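Local coordinates for ThiJ/PfpI family protein (Pseudomonas syringae pv. tomato, PDB 3EWN), which is of unknown function but belongs to the DJ-1/PfpI family, whose alpha/beta fold is related to that of the class I glutamine amidotransferases, at residues A[28-31]-A[32-36]; A[44-47]-A[48-51]; A[157-161]-A[162-166]; A[183-186]-A[187-191]; A[232-235]-A[236-240]. All coordinates share one frame; numbering follows the deposited sequence.

Contact 1. Residues A[28-31]-A[32-36]; sequences MLVY and PGMTV
Met34 N donates to Tyr31 O over 3.2 Å, with an N-H...O angle of 151°. This bond closes a type II beta turn from Tyr31 to Met34. Gly33 holds the third position at positive phi, where a side chain would be jammed against the carbonyl of Pro32. The turn folds the selenomethionine Met34 back over Tyr31. Its CB stands over one face of the phenol ring, 4.0 Å from the centroid and displaced toward the rim, as a CH-pi contact. Met34 CG lies between the backbone N and carbonyl carbon (chi1 68°), and the extended chain beyond it carries the selenium above the same ring at 5.5 Å from the centroid, a distant Met-aromatic contact. Farther along, Met34 SE packs against Val30 CB at 3.7 Å, the two side chains running side by side. Pro32 O lies near the ring plane, 3.3 Å from Tyr31 CD1, and so meets an edge. The phenol oxygen is satisfied outside the turn, by Pro91 O and Thr97 OG1, whereas the buried Tyr31 N has no partner in the model. The turn thus leads from the parallel strand 25-29 into helix 36-46, with Val30 resting on Leu39 of that helix and on Ile56 of strand 53-58, while Val64 packs on both Val30 and Met34.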
loop_
_atom_site.group_PDB
_atom_site.type_symbol
_atom_site.label_atom_id
_atom_site.label_comp_id
_atom_site.label_asym_id
_atom_site.label_seq_id
_atom_site.Cartn_x
_atom_site.Cartn_y
_atom_site.Cartn_z
HETATM N N MSE A 28 -12.341 -5.228 -7.427
HETATM C CA MSE A 28 -11.129 -5.744 -6.807
HETATM C C MSE A 28 -11.488 -6.833 -5.801
HETATM O O MSE A 28 -12.138 -6.575 -4.793
HETATM C CB MSE A 28 -10.381 -4.600 -6.118
HETATM C CG MSE A 28 -10.105 -3.413 -7.054
HETATM SE SE MSE A 28 -9.120 -1.954 -6.270
HETATM C CE MSE A 28 -7.345 -2.608 -6.524
ATOM N N LEU A 29 -11.066 -8.056 -6.097
ATOM C CA LEU A 29 -11.339 -9.191 -5.233
ATOM C C LEU A 29 -10.523 -9.127 -3.947
ATOM O O LEU A 29 -9.356 -8.744 -3.968
ATOM C CB LEU A 29 -11.006 -10.495 -5.965
ATOM C CG LEU A 29 -11.131 -11.797 -5.170
ATOM C CD1 LEU A 29 -12.600 -12.144 -4.972
ATOM C CD2 LEU A 29 -10.420 -12.921 -5.922
ATOM N N VAL A 30 -11.151 -9.479 -2.830
ATOM C CA VAL A 30 -10.456 -9.533 -1.547
ATOM C C VAL A 30 -10.864 -10.853 -0.916
ATOM O O VAL A 30 -11.949 -11.360 -1.185
ATOM C CB VAL A 30 -10.818 -8.359 -0.587
ATOM C CG1 VAL A 30 -10.355 -7.044 -1.186
ATOM C CG2 VAL A 30 -12.313 -8.342 -0.286
ATOM N N TYR A 31 -9.990 -11.416 -0.091
ATOM C CA TYR A 31 -10.267 -12.691 0.554
ATOM C C TYR A 31 -9.390 -12.844 1.781
ATOM O O TYR A 31 -8.377 -12.158 1.919
ATOM C CB TYR A 31 -10.015 -13.841 -0.432
ATOM C CG TYR A 31 -8.674 -13.784 -1.136
ATOM C CD1 TYR A 31 -7.513 -14.240 -0.512
ATOM C CD2 TYR A 31 -8.564 -13.260 -2.422
ATOM C CE1 TYR A 31 -6.272 -14.176 -1.156
ATOM C CE2 TYR A 31 -7.328 -13.188 -3.073
ATOM C CZ TYR A 31 -6.191 -13.649 -2.433
ATOM O OH TYR A 31 -4.976 -13.586 -3.069
ATOM N N PRO A 32 -9.773 -13.739 2.701
ATOM C CA PRO A 32 -8.976 -13.938 3.911
ATOM C C PRO A 32 -7.545 -14.342 3.574
ATOM O O PRO A 32 -7.322 -15.167 2.692
ATOM C CB PRO A 32 -9.727 -15.052 4.641
ATOM C CG PRO A 32 -11.154 -14.850 4.199
ATOM C CD PRO A 32 -10.987 -14.573 2.723
ATOM N N GLY A 33 -6.577 -13.743 4.257
ATOM C CA GLY A 33 -5.195 -14.107 4.013
ATOM C C GLY A 33 -4.491 -13.413 2.864
ATOM O O GLY A 33 -3.335 -13.716 2.577
HETATM N N MSE A 34 -5.170 -12.492 2.193
HETATM C CA MSE A 34 -4.530 -11.780 1.094
HETATM C C MSE A 34 -3.434 -10.878 1.665
HETATM O O MSE A 34 -3.460 -10.541 2.846
HETATM C CB MSE A 34 -5.553 -10.917 0.363
HETATM C CG MSE A 34 -6.073 -9.757 1.200
HETATM SE SE MSE A 34 -7.258 -8.621 0.225
HETATM C CE MSE A 34 -7.899 -7.565 1.678
ATOM N N THR A 35 -2.464 -10.508 0.833
ATOM C CA THR A 35 -1.400 -9.614 1.263
ATOM C C THR A 35 -2.017 -8.260 0.958
ATOM O O THR A 35 -2.219 -7.921 -0.201
ATOM C CB THR A 35 -0.112 -9.822 0.431
ATOM O OG1 THR A 35 0.368 -11.159 0.628
ATOM C CG2 THR A 35 0.970 -8.835 0.859
ATOM N N VAL A 36 -2.321 -7.483 1.992
ATOM C CA VAL A 36 -2.998 -6.212 1.776
ATOM C C VAL A 36 -2.307 -5.214 0.848
ATOM O O VAL A 36 -2.982 -4.509 0.098
ATOM C CB VAL A 36 -3.368 -5.537 3.131
ATOM C CG1 VAL A 36 -2.153 -4.890 3.762
ATOM C CG2 VAL A 36 -4.487 -4.532 2.916
#

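Contact 2. Residues A[44-47]-A[48-51]; sequences CMFG and SLMG
This is a local helix-to-loop turn, in which the chain leaves helix 36-46 and heads for strand 53-58, held by two i to i+3 backbone bonds and a serine hydroxyl. Met45 O accepts twice from Ser48. The hydroxyl approaches in the carbonyl plane, Ser48 OG to Met45 O being 2.7 Å with a C=O...O angle of 153°. The amide arrives from above that plane, 63° out of it, with Ser48 N 3.0 Å from Met45 O. The two donors therefore reach one oxygen from distinct directions. With chi1 at 78°, the Ser48 hydroxyl folds back over its own backbone toward the preceding helical turn. One residue on, Leu49 N bonds to Phe46 O at 3.1 Å, again from above the carbonyl plane, and closes a type I beta turn from Phe46 to Leu49. Phe46 O has a second donor, a water 2.9 Å away that also donates to Leu49 O at 3.0 Å, so that solvent bridges the two carbonyls across the turn. On the apolar side, Leu49 CD1 comes to the edge of the Phe46 ring, 4.1 Å from Phe46 CD1, the two side chains lying alongside and pointing the same way. Both pack on strand 25-29, an inner strand of the central sheet, each touching Ile26, while helix 177-189 meets them through Met185 and Leu189. Helix 192-201 borders the turn on Ser48 and Leu49, and Tyr194 OH bonds Ser48 O and Met50 N.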
loop_
_atom_site.group_PDB
_atom_site.type_symbol
_atom_site.label_atom_id
_atom_site.label_comp_id
_atom_site.label_asym_id
_atom_site.label_seq_id
_atom_site.Cartn_x
_atom_site.Cartn_y
_atom_site.Cartn_z
ATOM N N CYS A 44 -4.506 2.538 -4.550
ATOM C CA CYS A 44 -3.970 3.891 -4.459
ATOM C C CYS A 44 -4.054 4.572 -5.824
ATOM O O CYS A 44 -4.457 5.732 -5.935
ATOM C CB CYS A 44 -2.512 3.833 -4.002
ATOM S SG CYS A 44 -1.634 5.408 -4.056
HETATM N N MSE A 45 -3.677 3.839 -6.866
HETATM C CA MSE A 45 -3.712 4.383 -8.216
HETATM C C MSE A 45 -5.113 4.420 -8.813
HETATM O O MSE A 45 -5.505 5.431 -9.386
HETATM C CB MSE A 45 -2.774 3.594 -9.134
HETATM C CG MSE A 45 -1.299 3.694 -8.733
HETATM SE SE MSE A 45 -0.619 5.494 -8.652
HETATM C CE MSE A 45 1.039 5.159 -7.792
ATOM N N PHE A 46 -5.866 3.330 -8.695
ATOM C CA PHE A 46 -7.222 3.311 -9.238
ATOM C C PHE A 46 -8.086 4.347 -8.531
ATOM O O PHE A 46 -8.987 4.947 -9.129
ATOM C CB PHE A 46 -7.872 1.934 -9.061
ATOM C CG PHE A 46 -7.333 0.876 -9.977
ATOM C CD1 PHE A 46 -7.174 1.128 -11.334
ATOM C CD2 PHE A 46 -7.027 -0.390 -9.491
ATOM C CE1 PHE A 46 -6.722 0.133 -12.196
ATOM C CE2 PHE A 46 -6.574 -1.394 -10.348
ATOM C CZ PHE A 46 -6.422 -1.129 -11.704
ATOM N N GLY A 47 -7.803 4.550 -7.250
ATOM C CA GLY A 47 -8.562 5.506 -6.464
ATOM C C GLY A 47 -8.378 6.940 -6.921
ATOM O O GLY A 47 -9.169 7.809 -6.558
ATOM N N SER A 48 -7.346 7.192 -7.721
ATOM C CA SER A 48 -7.079 8.541 -8.215
ATOM C C SER A 48 -7.975 8.914 -9.395
ATOM O O SER A 48 -8.048 10.078 -9.773
ATOM C CB SER A 48 -5.620 8.671 -8.653
ATOM O OG SER A 48 -5.424 8.069 -9.923
ATOM N N LEU A 49 -8.649 7.924 -9.969
ATOM C CA LEU A 49 -9.522 8.139 -11.119
ATOM C C LEU A 49 -10.855 8.806 -10.758
ATOM O O LEU A 49 -11.709 8.190 -10.126
ATOM C CB LEU A 49 -9.785 6.789 -11.801
ATOM C CG LEU A 49 -8.545 6.053 -12.321
ATOM C CD1 LEU A 49 -8.902 4.616 -12.677
ATOM C CD2 LEU A 49 -7.989 6.789 -13.537
HETATM N N MSE A 50 -11.033 10.061 -11.169
HETATM C CA MSE A 50 -12.270 10.793 -10.889
HETATM C C MSE A 50 -13.444 10.201 -11.666
HETATM O O MSE A 50 -13.355 10.007 -12.877
HETATM C CB MSE A 50 -12.116 12.268 -11.276
HETATM C CG MSE A 50 -11.159 13.063 -10.407
HETATM SE SE MSE A 50 -10.723 14.794 -11.188
HETATM C CE MSE A 50 -12.441 15.620 -10.966
ATOM N N GLY A 51 -14.539 9.911 -10.968
ATOM C CA GLY A 51 -15.714 9.363 -11.626
ATOM C C GLY A 51 -15.794 7.848 -11.642
ATOM O O GLY A 51 -16.861 7.281 -11.885
HETATM O O HOH W 1 -11.622 5.917 -8.237
#

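Contact 3. Residues A[157-161]-A[162-166]; sequences IPTEA and RVVRD
Ala161 CB and Val164 CG2 meet directly, 3.6 Å apart, with no flat group between them. The Arg162 guanidinium takes no part between the segments; it lies at the end of an extended chain and is engaged beyond them: NE forms a salt bridge with Asp180, NH2 a hydrogen bond with Thr176 OG1, and NH1 reaches Glu203 O of the second subunit. Across the bend, Val164 CG2 is the meeting point. It also approaches Thr159 CB to 4.0 Å, and the Thr159 and Val164 side chains cross at an oblique angle. In Val164, CG1 lies opposite the backbone N (chi1 177°), which leaves CG2 beside that N as the branch facing the earlier residues. Thr159 turns its hydroxyl the other way, OG1 donating to Ile157 O at 2.9 Å from 35° above the carbonyl plane, and offers carbon atoms to the valine. Around Glu160 the chain makes an inverse gamma turn, with a weak bond of 3.1 Å from Ala161 N to Thr159 O. No hydrogen bond joins residues 157-161 to 162-166, so their contact rests on these carbon atoms. The bend redirects the chain from strand 157-158, paired with 140-141, into strand 163-166, which lies at one edge of the central sheet within this chain and runs antiparallel to its neighbour 169-172. Lys140 packs on both Thr159 and Val164, and Val164 pairs through its backbone with Thr171.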
loop_
_atom_site.group_PDB
_atom_site.type_symbol
_atom_site.label_atom_id
_atom_site.label_comp_id
_atom_site.label_asym_id
_atom_site.label_seq_id
_atom_site.Cartn_x
_atom_site.Cartn_y
_atom_site.Cartn_z
ATOM N N ILE A 157 1.921 -18.223 -20.093
ATOM C CA ILE A 157 3.326 -18.219 -20.461
ATOM C C ILE A 157 4.025 -17.378 -19.405
ATOM O O ILE A 157 3.968 -16.148 -19.438
ATOM C CB ILE A 157 3.549 -17.585 -21.855
ATOM C CG1 ILE A 157 2.810 -18.404 -22.916
ATOM C CG2 ILE A 157 5.034 -17.544 -22.182
ATOM C CD1 ILE A 157 2.830 -17.770 -24.295
ATOM N N PRO A 158 4.662 -18.036 -18.425
ATOM C CA PRO A 158 5.359 -17.296 -17.369
ATOM C C PRO A 158 6.372 -16.335 -17.981
ATOM O O PRO A 158 7.227 -16.747 -18.765
ATOM C CB PRO A 158 6.021 -18.407 -16.553
ATOM C CG PRO A 158 5.056 -19.539 -16.704
ATOM C CD PRO A 158 4.734 -19.486 -18.181
ATOM N N THR A 159 6.267 -15.058 -17.621
ATOM C CA THR A 159 7.155 -14.023 -18.144
ATOM C C THR A 159 7.806 -13.249 -16.995
ATOM O O THR A 159 7.109 -12.705 -16.140
ATOM C CB THR A 159 6.365 -13.034 -19.020
ATOM O OG1 THR A 159 5.581 -13.766 -19.971
ATOM C CG2 THR A 159 7.309 -12.099 -19.759
ATOM N N GLU A 160 9.135 -13.186 -16.979
ATOM C CA GLU A 160 9.814 -12.473 -15.903
ATOM C C GLU A 160 9.983 -10.986 -16.188
ATOM O O GLU A 160 10.975 -10.560 -16.774
ATOM C CB GLU A 160 11.189 -13.086 -15.605
ATOM C CG GLU A 160 11.691 -12.750 -14.196
ATOM C CD GLU A 160 13.119 -13.198 -13.924
ATOM O OE1 GLU A 160 13.569 -14.194 -14.528
ATOM O OE2 GLU A 160 13.787 -12.559 -13.083
ATOM N N ALA A 161 8.988 -10.211 -15.770
ATOM C CA ALA A 161 8.977 -8.762 -15.915
ATOM C C ALA A 161 8.129 -8.258 -14.751
ATOM O O ALA A 161 7.267 -8.983 -14.253
ATOM C CB ALA A 161 8.351 -8.356 -17.241
ATOM N N ARG A 162 8.372 -7.029 -14.311
ATOM C CA ARG A 162 7.625 -6.470 -13.188
ATOM C C ARG A 162 6.159 -6.244 -13.549
ATOM O O ARG A 162 5.265 -6.405 -12.713
ATOM C CB ARG A 162 8.265 -5.158 -12.741
ATOM C CG ARG A 162 7.799 -4.682 -11.374
ATOM C CD ARG A 162 8.693 -3.566 -10.881
ATOM N NE ARG A 162 8.308 -3.045 -9.573
ATOM C CZ ARG A 162 8.441 -3.704 -8.425
ATOM N NH1 ARG A 162 8.943 -4.932 -8.402
ATOM N NH2 ARG A 162 8.114 -3.110 -7.286
ATOM N N VAL A 163 5.925 -5.856 -14.798
ATOM C CA VAL A 163 4.576 -5.629 -15.302
ATOM C C VAL A 163 4.510 -6.251 -16.687
ATOM O O VAL A 163 5.344 -5.960 -17.541
ATOM C CB VAL A 163 4.243 -4.124 -15.415
ATOM C CG1 VAL A 163 2.849 -3.946 -16.003
ATOM C CG2 VAL A 163 4.328 -3.466 -14.044
ATOM N N VAL A 164 3.522 -7.111 -16.905
ATOM C CA VAL A 164 3.374 -7.783 -18.190
ATOM C C VAL A 164 2.004 -7.545 -18.800
ATOM O O VAL A 164 0.981 -7.714 -18.134
ATOM C CB VAL A 164 3.565 -9.317 -18.040
ATOM C CG1 VAL A 164 3.329 -10.010 -19.381
ATOM C CG2 VAL A 164 4.956 -9.622 -17.519
ATOM N N ARG A 165 1.983 -7.129 -20.064
ATOM C CA ARG A 165 0.720 -6.929 -20.748
ATOM C C ARG A 165 0.653 -7.797 -21.993
ATOM O O ARG A 165 1.584 -7.842 -22.784
ATOM C CB ARG A 165 0.505 -5.469 -21.153
ATOM C CG ARG A 165 -0.814 -5.308 -21.904
ATOM C CD ARG A 165 -1.151 -3.879 -22.287
ATOM N NE ARG A 165 -2.445 -3.843 -22.966
ATOM C CZ ARG A 165 -3.031 -2.741 -23.418
ATOM N NH1 ARG A 165 -2.442 -1.563 -23.268
ATOM N NH2 ARG A 165 -4.214 -2.818 -24.016
ATOM N N ASP A 166 -0.454 -8.507 -22.143
ATOM C CA ASP A 166 -0.674 -9.355 -23.306
ATOM C C ASP A 166 -2.141 -9.133 -23.641
ATOM O O ASP A 166 -3.026 -9.652 -22.958
ATOM C CB ASP A 166 -0.420 -10.819 -22.957
ATOM C CG ASP A 166 -0.631 -11.748 -24.141
ATOM O OD1 ASP A 166 -1.064 -11.274 -25.214
ATOM O OD2 ASP A 166 -0.369 -12.957 -23.992
#

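Contact 4. Residues A[183-186]-A[187-191]; sequences LSMV and AELRD
The last turns of helix 177-189 form this contact, a ladder of i to i+4 backbone bonds that runs to its end. Ala187 N bonds Leu183 O at 3.3 Å and Glu188 N bonds Ser184 O at 3.0 Å. Next, Leu189 N meets Met185 O at 2.8 Å, and Arg190 N closes the series on Val186 O at 2.9 Å. Arg190 then abandons helical backbone angles. Side chains add a little: Leu189 CG rests 3.2 Å from Met185 O, and Leu189 CD1 approaches the selenomethionine methyl Met185 CE at 4.4 Å. Glu188, its chain bent at chi2 (64°), leads away from the turn to Tyr119 OH through OE2 and to a salt bridge with Arg165 through OE1, while the Arg190 guanidinium meets Glu24 in another salt bridge and Asp191, at the N-cap of the next helix, bonds Tyr194 N through OD1. The helix is thus hemmed by several elements: Met45 of helix 36-46 touches Leu183 and Val186, Tyr119 of strand 119-123 packs on Met185 and Leu189, and Ala195 of helix 192-201 lies on Val186 and Ala187, while Phe210 of the second subunit packs on Ala187.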
loop_
_atom_site.group_PDB
_atom_site.type_symbol
_atom_site.label_atom_id
_atom_site.label_comp_id
_atom_site.label_asym_id
_atom_site.label_seq_id
_atom_site.Cartn_x
_atom_site.Cartn_y
_atom_site.Cartn_z
ATOM N N LEU A 183 0.040 2.619 -11.766
ATOM C CA LEU A 183 0.328 3.864 -12.468
ATOM C C LEU A 183 0.182 3.670 -13.978
ATOM O O LEU A 183 -0.315 4.545 -14.687
ATOM C CB LEU A 183 1.742 4.344 -12.130
ATOM C CG LEU A 183 2.131 5.755 -12.581
ATOM C CD1 LEU A 183 1.177 6.789 -11.965
ATOM C CD2 LEU A 183 3.566 6.036 -12.158
ATOM N N SER A 184 0.618 2.518 -14.469
ATOM C CA SER A 184 0.490 2.230 -15.887
ATOM C C SER A 184 -0.987 2.108 -16.252
ATOM O O SER A 184 -1.405 2.544 -17.326
ATOM C CB SER A 184 1.229 0.940 -16.238
ATOM O OG SER A 184 2.631 1.135 -16.169
HETATM N N MSE A 185 -1.782 1.514 -15.365
HETATM C CA MSE A 185 -3.211 1.372 -15.636
HETATM C C MSE A 185 -3.883 2.744 -15.706
HETATM O O MSE A 185 -4.765 2.974 -16.538
HETATM C CB MSE A 185 -3.892 0.515 -14.560
HETATM C CG MSE A 185 -3.615 -0.998 -14.666
HETATM SE SE MSE A 185 -4.176 -1.799 -16.337
HETATM C CE MSE A 185 -6.058 -1.457 -16.238
ATOM N N VAL A 186 -3.475 3.657 -14.831
ATOM C CA VAL A 186 -4.053 4.999 -14.838
ATOM C C VAL A 186 -3.829 5.674 -16.194
ATOM O O VAL A 186 -4.722 6.332 -16.727
ATOM C CB VAL A 186 -3.443 5.882 -13.722
ATOM C CG1 VAL A 186 -3.880 7.334 -13.902
ATOM C CG2 VAL A 186 -3.877 5.364 -12.349
ATOM N N ALA A 187 -2.634 5.514 -16.758
ATOM C CA ALA A 187 -2.337 6.123 -18.053
ATOM C C ALA A 187 -3.134 5.429 -19.159
ATOM O O ALA A 187 -3.608 6.074 -20.096
ATOM C CB ALA A 187 -0.843 6.030 -18.346
ATOM N N GLU A 188 -3.269 4.111 -19.045
ATOM C CA GLU A 188 -4.017 3.318 -20.025
ATOM C C GLU A 188 -5.477 3.759 -20.059
ATOM O O GLU A 188 -6.054 3.959 -21.130
ATOM C CB GLU A 188 -3.939 1.832 -19.661
ATOM C CG GLU A 188 -4.829 0.892 -20.483
ATOM C CD GLU A 188 -4.453 0.847 -21.955
ATOM O OE1 GLU A 188 -3.289 1.153 -22.283
ATOM O OE2 GLU A 188 -5.313 0.485 -22.785
ATOM N N LEU A 189 -6.063 3.920 -18.878
ATOM C CA LEU A 189 -7.462 4.320 -18.750
ATOM C C LEU A 189 -7.740 5.786 -19.098
ATOM O O LEU A 189 -8.783 6.109 -19.672
ATOM C CB LEU A 189 -7.949 4.009 -17.331
ATOM C CG LEU A 189 -7.933 2.512 -17.002
ATOM C CD1 LEU A 189 -8.195 2.294 -15.513
ATOM C CD2 LEU A 189 -8.976 1.796 -17.847
ATOM N N ARG A 190 -6.816 6.673 -18.745
ATOM C CA ARG A 190 -6.972 8.096 -19.039
ATOM C C ARG A 190 -5.850 8.453 -20.009
ATOM O O ARG A 190 -5.925 8.106 -21.183
ATOM C CB ARG A 190 -6.884 8.910 -17.743
ATOM C CG ARG A 190 -7.954 8.535 -16.710
ATOM C CD ARG A 190 -9.367 8.685 -17.268
ATOM N NE ARG A 190 -10.386 8.209 -16.331
ATOM C CZ ARG A 190 -10.874 8.914 -15.315
ATOM N NH1 ARG A 190 -10.451 10.152 -15.084
ATOM N NH2 ARG A 190 -11.777 8.369 -14.511
ATOM N N ASP A 191 -4.821 9.153 -19.542
ATOM C CA ASP A 191 -3.685 9.457 -20.407
ATOM C C ASP A 191 -2.436 9.625 -19.552
ATOM O O ASP A 191 -2.511 9.546 -18.330
ATOM C CB ASP A 191 -3.946 10.687 -21.307
ATOM C CG ASP A 191 -3.932 12.009 -20.559
ATOM O OD1 ASP A 191 -3.601 12.043 -19.356
ATOM O OD2 ASP A 191 -4.251 13.033 -21.203
#

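Contact 5. Residues A[232-235]-A[236-240]; sequences EFTK and KADAL
Glu232 O accepts from Lys236 N at 3.1 Å, and the lysine chain lies along the same carbonyl, with Lys236 CG 3.2 Å from Glu232 O. The acid itself does not pair with this lysine: Glu232 OE1 and Lys236 NZ stand 6.8 Å apart. Bent at chi3 (68°), the lysine instead carries NZ to a salt bridge with Asp95. Phe233 O follows, receiving Ala237 N over 2.8 Å. Its ring leaves the turn to pack on Leu98 of helix 95-100 and on Ser146 and Cys147, and a bound glycerol, probably from the crystallisation liquor, lies close to the side chain. Thr234 O has two donors: Asp238 N at 3.0 Å, with an N-H...O angle of 164°, and a water at 2.8 Å. That water also donates to Asp238 OD1, a weak bond, so the aspartate is only loosely linked to the helix backbone through it. The Thr234 and Asp238 side chains lie alongside each other, Thr234 CG2 being 4.1 Å from Asp238 OD2, while Thr234 OG1 bonds Ser146 O. Last, Lys235 O takes Ala239 N at 2.9 Å. The chemistry is that of a helix held by its own i to i+4 backbone ladder: between these residues no side-chain salt bridge forms, and the charged lysine end and threonine hydroxyl tie helix 231-240 to other parts of the chain.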
loop_
_atom_site.group_PDB
_atom_site.type_symbol
_atom_site.label_atom_id
_atom_site.label_comp_id
_atom_site.label_asym_id
_atom_site.label_seq_id
_atom_site.Cartn_x
_atom_site.Cartn_y
_atom_site.Cartn_z
ATOM N N GLU A 232 7.522 -24.111 0.686
ATOM C CA GLU A 232 6.219 -24.741 0.863
ATOM C C GLU A 232 5.172 -24.143 -0.074
ATOM O O GLU A 232 4.367 -24.871 -0.660
ATOM C CB GLU A 232 5.741 -24.618 2.313
ATOM C CG GLU A 232 6.533 -25.429 3.335
ATOM C CD GLU A 232 6.627 -26.910 2.988
ATOM O OE1 GLU A 232 5.683 -27.454 2.380
ATOM O OE2 GLU A 232 7.651 -27.536 3.341
ATOM N N PHE A 233 5.180 -22.820 -0.214
ATOM C CA PHE A 233 4.230 -22.148 -1.093
ATOM C C PHE A 233 4.530 -22.487 -2.554
ATOM O O PHE A 233 3.622 -22.779 -3.328
ATOM C CB PHE A 233 4.298 -20.632 -0.885
ATOM C CG PHE A 233 3.367 -19.851 -1.775
ATOM C CD1 PHE A 233 1.988 -20.016 -1.680
ATOM C CD2 PHE A 233 3.870 -18.941 -2.699
ATOM C CE1 PHE A 233 1.120 -19.278 -2.490
ATOM C CE2 PHE A 233 3.013 -18.198 -3.511
ATOM C CZ PHE A 233 1.634 -18.369 -3.407
ATOM N N THR A 234 5.803 -22.462 -2.932
ATOM C CA THR A 234 6.168 -22.782 -4.308
ATOM C C THR A 234 5.643 -24.153 -4.709
ATOM O O THR A 234 5.071 -24.313 -5.788
ATOM C CB THR A 234 7.687 -22.772 -4.512
ATOM O OG1 THR A 234 8.192 -21.457 -4.256
ATOM C CG2 THR A 234 8.034 -23.176 -5.947
ATOM N N LYS A 235 5.844 -25.144 -3.847
ATOM C CA LYS A 235 5.374 -26.488 -4.146
ATOM C C LYS A 235 3.850 -26.563 -4.209
ATOM O O LYS A 235 3.300 -27.210 -5.097
ATOM C CB LYS A 235 5.921 -27.490 -3.121
ATOM C CG LYS A 235 7.413 -27.772 -3.283
ATOM C CD LYS A 235 7.897 -28.889 -2.363
ATOM C CE LYS A 235 7.969 -28.450 -0.908
ATOM N NZ LYS A 235 8.988 -27.384 -0.684
ATOM N N LYS A 236 3.167 -25.893 -3.286
ATOM C CA LYS A 236 1.702 -25.905 -3.277
ATOM C C LYS A 236 1.135 -25.187 -4.495
ATOM O O LYS A 236 0.068 -25.552 -4.996
ATOM C CB LYS A 236 1.170 -25.269 -1.990
ATOM C CG LYS A 236 1.399 -26.138 -0.761
ATOM C CD LYS A 236 1.208 -25.366 0.535
ATOM C CE LYS A 236 -0.231 -24.957 0.750
ATOM N NZ LYS A 236 -0.425 -24.432 2.131
ATOM N N ALA A 237 1.843 -24.161 -4.965
ATOM C CA ALA A 237 1.409 -23.431 -6.150
ATOM C C ALA A 237 1.520 -24.368 -7.348
ATOM O O ALA A 237 0.600 -24.469 -8.153
ATOM C CB ALA A 237 2.276 -22.198 -6.364
ATOM N N ASP A 238 2.652 -25.057 -7.467
ATOM C CA ASP A 238 2.837 -25.993 -8.572
ATOM C C ASP A 238 1.753 -27.068 -8.535
ATOM O O ASP A 238 1.225 -27.455 -9.573
ATOM C CB ASP A 238 4.214 -26.661 -8.507
ATOM C CG ASP A 238 5.338 -25.736 -8.946
ATOM O OD1 ASP A 238 5.074 -24.797 -9.729
ATOM O OD2 ASP A 238 6.494 -25.965 -8.526
ATOM N N ALA A 239 1.423 -27.550 -7.339
ATOM C CA ALA A 239 0.397 -28.579 -7.197
ATOM C C ALA A 239 -0.957 -28.042 -7.650
ATOM O O ALA A 239 -1.717 -28.729 -8.335
ATOM C CB ALA A 239 0.318 -29.053 -5.737
ATOM N N LEU A 240 -1.253 -26.808 -7.256
ATOM C CA LEU A 240 -2.507 -26.159 -7.620
ATOM C C LEU A 240 -2.629 -26.066 -9.139
ATOM O O LEU A 240 -3.714 -26.224 -9.698
ATOM C CB LEU A 240 -2.558 -24.746 -7.030
ATOM C CG LEU A 240 -3.758 -23.882 -7.422
ATOM C CD1 LEU A 240 -4.970 -24.296 -6.607
ATOM C CD2 LEU A 240 -3.441 -22.411 -7.178
HETATM O O HOH W 2 5.552 -22.734 -8.049
#

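Overall arrangement
Contacts 2 and 4 are the closest pair, their centres 10 Å apart, and touch through Arg190 NH2 and Met50 O (2.8 Å, probably a hydrogen bond) and through Leu49 CD2 on Arg190 CG (3.6 Å). Contact 1 packs on contact 2 through Met28 and Phe46, CE to CD2 being 3.7 Å, where strand 25-29 meets helix 36-46. Contact 3 joins contact 4 by a salt bridge, Arg165 NH1 to Glu188 OE1, 3.0 Å. Contact 5 touches none of them: it lies about 8 Å from contact 1 at the nearest atoms, and its centre is about 33 Å from that of contact 4. Contacts 1 and 5 each adjoin a glycerol, probably from the crystallisation liquor, at Thr35 and Phe233.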